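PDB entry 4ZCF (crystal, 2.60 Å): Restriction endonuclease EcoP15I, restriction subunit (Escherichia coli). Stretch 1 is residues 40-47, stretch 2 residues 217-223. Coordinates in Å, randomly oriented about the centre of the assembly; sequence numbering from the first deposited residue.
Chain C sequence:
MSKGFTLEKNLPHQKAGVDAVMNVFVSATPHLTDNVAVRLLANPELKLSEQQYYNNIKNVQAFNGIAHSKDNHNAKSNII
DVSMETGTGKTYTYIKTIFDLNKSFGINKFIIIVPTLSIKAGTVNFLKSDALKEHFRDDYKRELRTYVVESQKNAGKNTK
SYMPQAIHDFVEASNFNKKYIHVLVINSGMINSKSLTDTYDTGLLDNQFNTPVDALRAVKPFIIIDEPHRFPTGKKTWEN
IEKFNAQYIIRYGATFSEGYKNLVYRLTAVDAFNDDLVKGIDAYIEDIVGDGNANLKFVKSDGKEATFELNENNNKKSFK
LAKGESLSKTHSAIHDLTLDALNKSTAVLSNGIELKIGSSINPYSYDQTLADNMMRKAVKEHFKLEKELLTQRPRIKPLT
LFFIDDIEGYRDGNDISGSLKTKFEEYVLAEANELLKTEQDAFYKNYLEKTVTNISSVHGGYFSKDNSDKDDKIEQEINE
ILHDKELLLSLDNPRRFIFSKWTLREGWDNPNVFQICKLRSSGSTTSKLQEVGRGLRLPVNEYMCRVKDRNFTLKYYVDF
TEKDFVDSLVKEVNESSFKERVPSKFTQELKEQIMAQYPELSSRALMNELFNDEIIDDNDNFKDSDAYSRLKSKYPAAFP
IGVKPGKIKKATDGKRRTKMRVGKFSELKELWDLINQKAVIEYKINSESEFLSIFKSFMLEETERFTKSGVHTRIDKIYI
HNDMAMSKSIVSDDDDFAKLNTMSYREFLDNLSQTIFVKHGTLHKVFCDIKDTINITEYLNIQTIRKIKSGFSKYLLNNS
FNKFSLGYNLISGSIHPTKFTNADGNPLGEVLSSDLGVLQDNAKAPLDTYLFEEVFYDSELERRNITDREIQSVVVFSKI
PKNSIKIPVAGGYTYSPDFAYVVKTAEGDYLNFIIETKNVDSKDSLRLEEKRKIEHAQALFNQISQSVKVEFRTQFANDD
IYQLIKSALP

Stretch 1 (40-47) LLANPELK
Stretch 2 217-223: RAVKPFI

A single asparagine can fasten two distant segments of a chain when its backbone and its side chain each donate a hydrogen bond to successive carbonyls of the partner. The restriction subunit of EcoP15I offers a compact example, in which residues 40-47 meet residues 217-223 across at least 176 positions of sequence and bury 378 Å² between them, both sides summed.

The two backbones come closest at Ala42 and Val219. Stretch 1 leaves a weakly bonded helix at about Leu41 (phi/psi -105/-33), then extends through Ala42 (-95/162), Asn43 (-78/153) and Pro44 (-68/146) into a strand at 45-47. Stretch 2 opens with a type I beta turn from Arg217 to Lys220, closed by Lys220 N donating to Arg217 O at 3.1 Å. Ala218 (-63/-22) and Val219 (-73/-15) occupy its central positions; Lys220 then breaks from helical geometry with positive phi (57/70), and Pro221 (-87/162) leads into the strand that starts at Phe222. The end-to-end directions of the touching parts lie 54° apart. The register sets Ala42 against Val219, with CA atoms 4.2 Å apart, and Asn43 against Lys220, at 5.5 Å.

Asn43, which covers the most surface, is the centre of the contact. Its backbone N donates to Val219 O at 2.8 Å with a nearly straight N-H...O angle of 166°. Its CB points toward stretch 2, and chi1 of -99°, between wells, with chi2 of -7° carries the amide to Lys220, where ND2 donates to Lys220 O at 2.8 Å and a more bent 142°. Two consecutive carbonyls are thus satisfied by one residue. Asparagine suits this buried place because its short side chain brings an amide donor close to its own backbone NH; OD1 is hydrogen-bonded elsewhere in the structure.

Lys220 contributes the next largest area. Its CB also points toward the partner, 4.2 Å from Asn43 CB, and the chain runs out with chi1 -64° (m), chi2 164° (t), chi3 -154° (t) and chi4 144°, bringing NZ to 4.2 Å from Ala42 CB. Its aliphatic length packs along stretch 1, while the residue as a whole remains partly exposed. The small methyl of Ala42 permits close approach: Ala42 CB lies 3.5 Å from Ala218 O, and Ala42 CA 3.7 Å from Val219 O.

Val219, with chi1 at 141°, lies buried with its CB directed sideways, and its CG2 comes within 3.9 Å of Leu41 O.

Farther along, an apolar contact supplements the polar clasp. The CA-to-CB bond of Phe222 points sideways, but chi1 of -98° and chi2 of 63° bring the ring end nearer, so that Phe222 CZ meets Leu46 CD2 at 4.0 Å. Leu46, with chi1 -166° (t) and chi2 65° (p), directs its CB toward stretch 2 and approaches the ring obliquely. Both residues are buried, a setting that favours their hydrocarbon side chains.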

# COMPACT_ATOMS: atom_id res chain seq x y z
N LEU C 40 17.17 15.74 12.77
CA LEU C 40 16.28 14.64 13.08
C LEU C 40 16.29 13.53 12.01
O LEU C 40 16.03 12.37 12.32
CB LEU C 40 14.85 15.18 13.29
CG LEU C 40 14.40 15.34 14.74
CD1 LEU C 40 13.56 16.57 14.92
CD2 LEU C 40 13.61 14.15 15.20
N LEU C 41 16.63 13.89 10.76
CA LEU C 41 16.64 12.96 9.62
C LEU C 41 18.05 12.55 9.19
O LEU C 41 18.23 11.45 8.66
CB LEU C 41 15.88 13.56 8.41
CG LEU C 41 14.52 14.25 8.64
CD1 LEU C 41 14.47 15.52 7.91
CD2 LEU C 41 13.41 13.42 8.17
N ALA C 42 19.04 13.45 9.33
CA ALA C 42 20.40 13.14 8.89
C ALA C 42 21.29 12.62 10.01
O ALA C 42 20.98 12.79 11.18
CB ALA C 42 21.04 14.35 8.19
N ASN C 43 22.40 11.98 9.62
CA ASN C 43 23.38 11.44 10.55
C ASN C 43 24.29 12.54 11.09
O ASN C 43 24.59 13.48 10.34
CB ASN C 43 24.31 10.48 9.80
CG ASN C 43 24.05 9.01 9.91
OD1 ASN C 43 23.21 8.51 10.68
ND2 ASN C 43 24.81 8.29 9.14
N PRO C 44 24.87 12.38 12.30
CA PRO C 44 25.90 13.34 12.76
C PRO C 44 27.15 13.18 11.88
O PRO C 44 27.45 12.08 11.42
CB PRO C 44 26.20 12.88 14.20
CG PRO C 44 25.09 11.94 14.56
CD PRO C 44 24.70 11.29 13.29
N GLU C 45 27.86 14.29 11.62
CA GLU C 45 29.09 14.22 10.83
C GLU C 45 30.22 13.78 11.76
O GLU C 45 30.57 14.50 12.69
CB GLU C 45 29.40 15.58 10.21
N LEU C 46 30.74 12.55 11.57
CA LEU C 46 31.82 11.99 12.38
C LEU C 46 33.18 12.42 11.80
O LEU C 46 33.71 11.78 10.88
CB LEU C 46 31.71 10.45 12.51
CG LEU C 46 32.58 9.79 13.58
CD1 LEU C 46 32.16 10.24 14.98
CD2 LEU C 46 32.53 8.28 13.46
N LYS C 47 33.69 13.54 12.35
CA LYS C 47 34.93 14.21 11.92
C LYS C 47 36.13 13.91 12.82
O LYS C 47 36.02 13.97 14.04
CB LYS C 47 34.70 15.71 11.84
N ARG C 217 22.41 11.15 -0.23
CA ARG C 217 23.66 11.85 0.01
C ARG C 217 23.53 12.78 1.24
O ARG C 217 24.40 12.75 2.12
CB ARG C 217 24.10 12.62 -1.24
CG ARG C 217 25.41 13.38 -1.04
CD ARG C 217 25.66 14.44 -2.09
NE ARG C 217 25.76 13.87 -3.44
CZ ARG C 217 24.93 14.16 -4.43
NH1 ARG C 217 23.92 15.00 -4.24
NH2 ARG C 217 25.10 13.61 -5.63
N ALA C 218 22.41 13.54 1.34
CA ALA C 218 22.08 14.49 2.42
C ALA C 218 21.90 13.85 3.81
O ALA C 218 21.99 14.56 4.82
CB ALA C 218 20.84 15.28 2.05
N VAL C 219 21.61 12.54 3.85
CA VAL C 219 21.43 11.76 5.07
C VAL C 219 22.81 11.53 5.77
O VAL C 219 22.86 11.20 6.96
CB VAL C 219 20.63 10.47 4.72
CG1 VAL C 219 21.12 9.23 5.47
CG2 VAL C 219 19.14 10.67 4.93
N LYS C 220 23.92 11.78 5.02
CA LYS C 220 25.32 11.61 5.41
C LYS C 220 25.51 10.15 5.83
O LYS C 220 25.59 9.86 7.02
CB LYS C 220 25.74 12.62 6.51
CG LYS C 220 25.70 14.09 6.08
CD LYS C 220 25.73 15.00 7.30
CE LYS C 220 25.09 16.35 7.07
NZ LYS C 220 24.36 16.84 8.27
N PRO C 221 25.46 9.19 4.88
CA PRO C 221 25.47 7.78 5.29
C PRO C 221 26.81 7.08 5.51
O PRO C 221 27.84 7.52 5.00
CB PRO C 221 24.66 7.10 4.18
CG PRO C 221 24.92 7.94 2.98
CD PRO C 221 25.30 9.32 3.42
N PHE C 222 26.75 5.95 6.23
CA PHE C 222 27.85 5.01 6.45
C PHE C 222 27.50 3.80 5.58
O PHE C 222 26.45 3.19 5.77
CB PHE C 222 27.97 4.63 7.95
CG PHE C 222 29.01 5.42 8.72
CD1 PHE C 222 28.90 6.79 8.87
CD2 PHE C 222 30.12 4.78 9.27
CE1 PHE C 222 29.87 7.51 9.58
CE2 PHE C 222 31.08 5.51 9.98
CZ PHE C 222 30.95 6.87 10.12
N ILE C 223 28.34 3.50 4.57
CA ILE C 223 28.08 2.43 3.61
C ILE C 223 28.91 1.19 3.81
O ILE C 223 30.13 1.29 3.86
CB ILE C 223 28.14 2.91 2.14
CG1 ILE C 223 27.24 4.14 1.89
CG2 ILE C 223 27.83 1.76 1.17
CD1 ILE C 223 27.27 4.66 0.49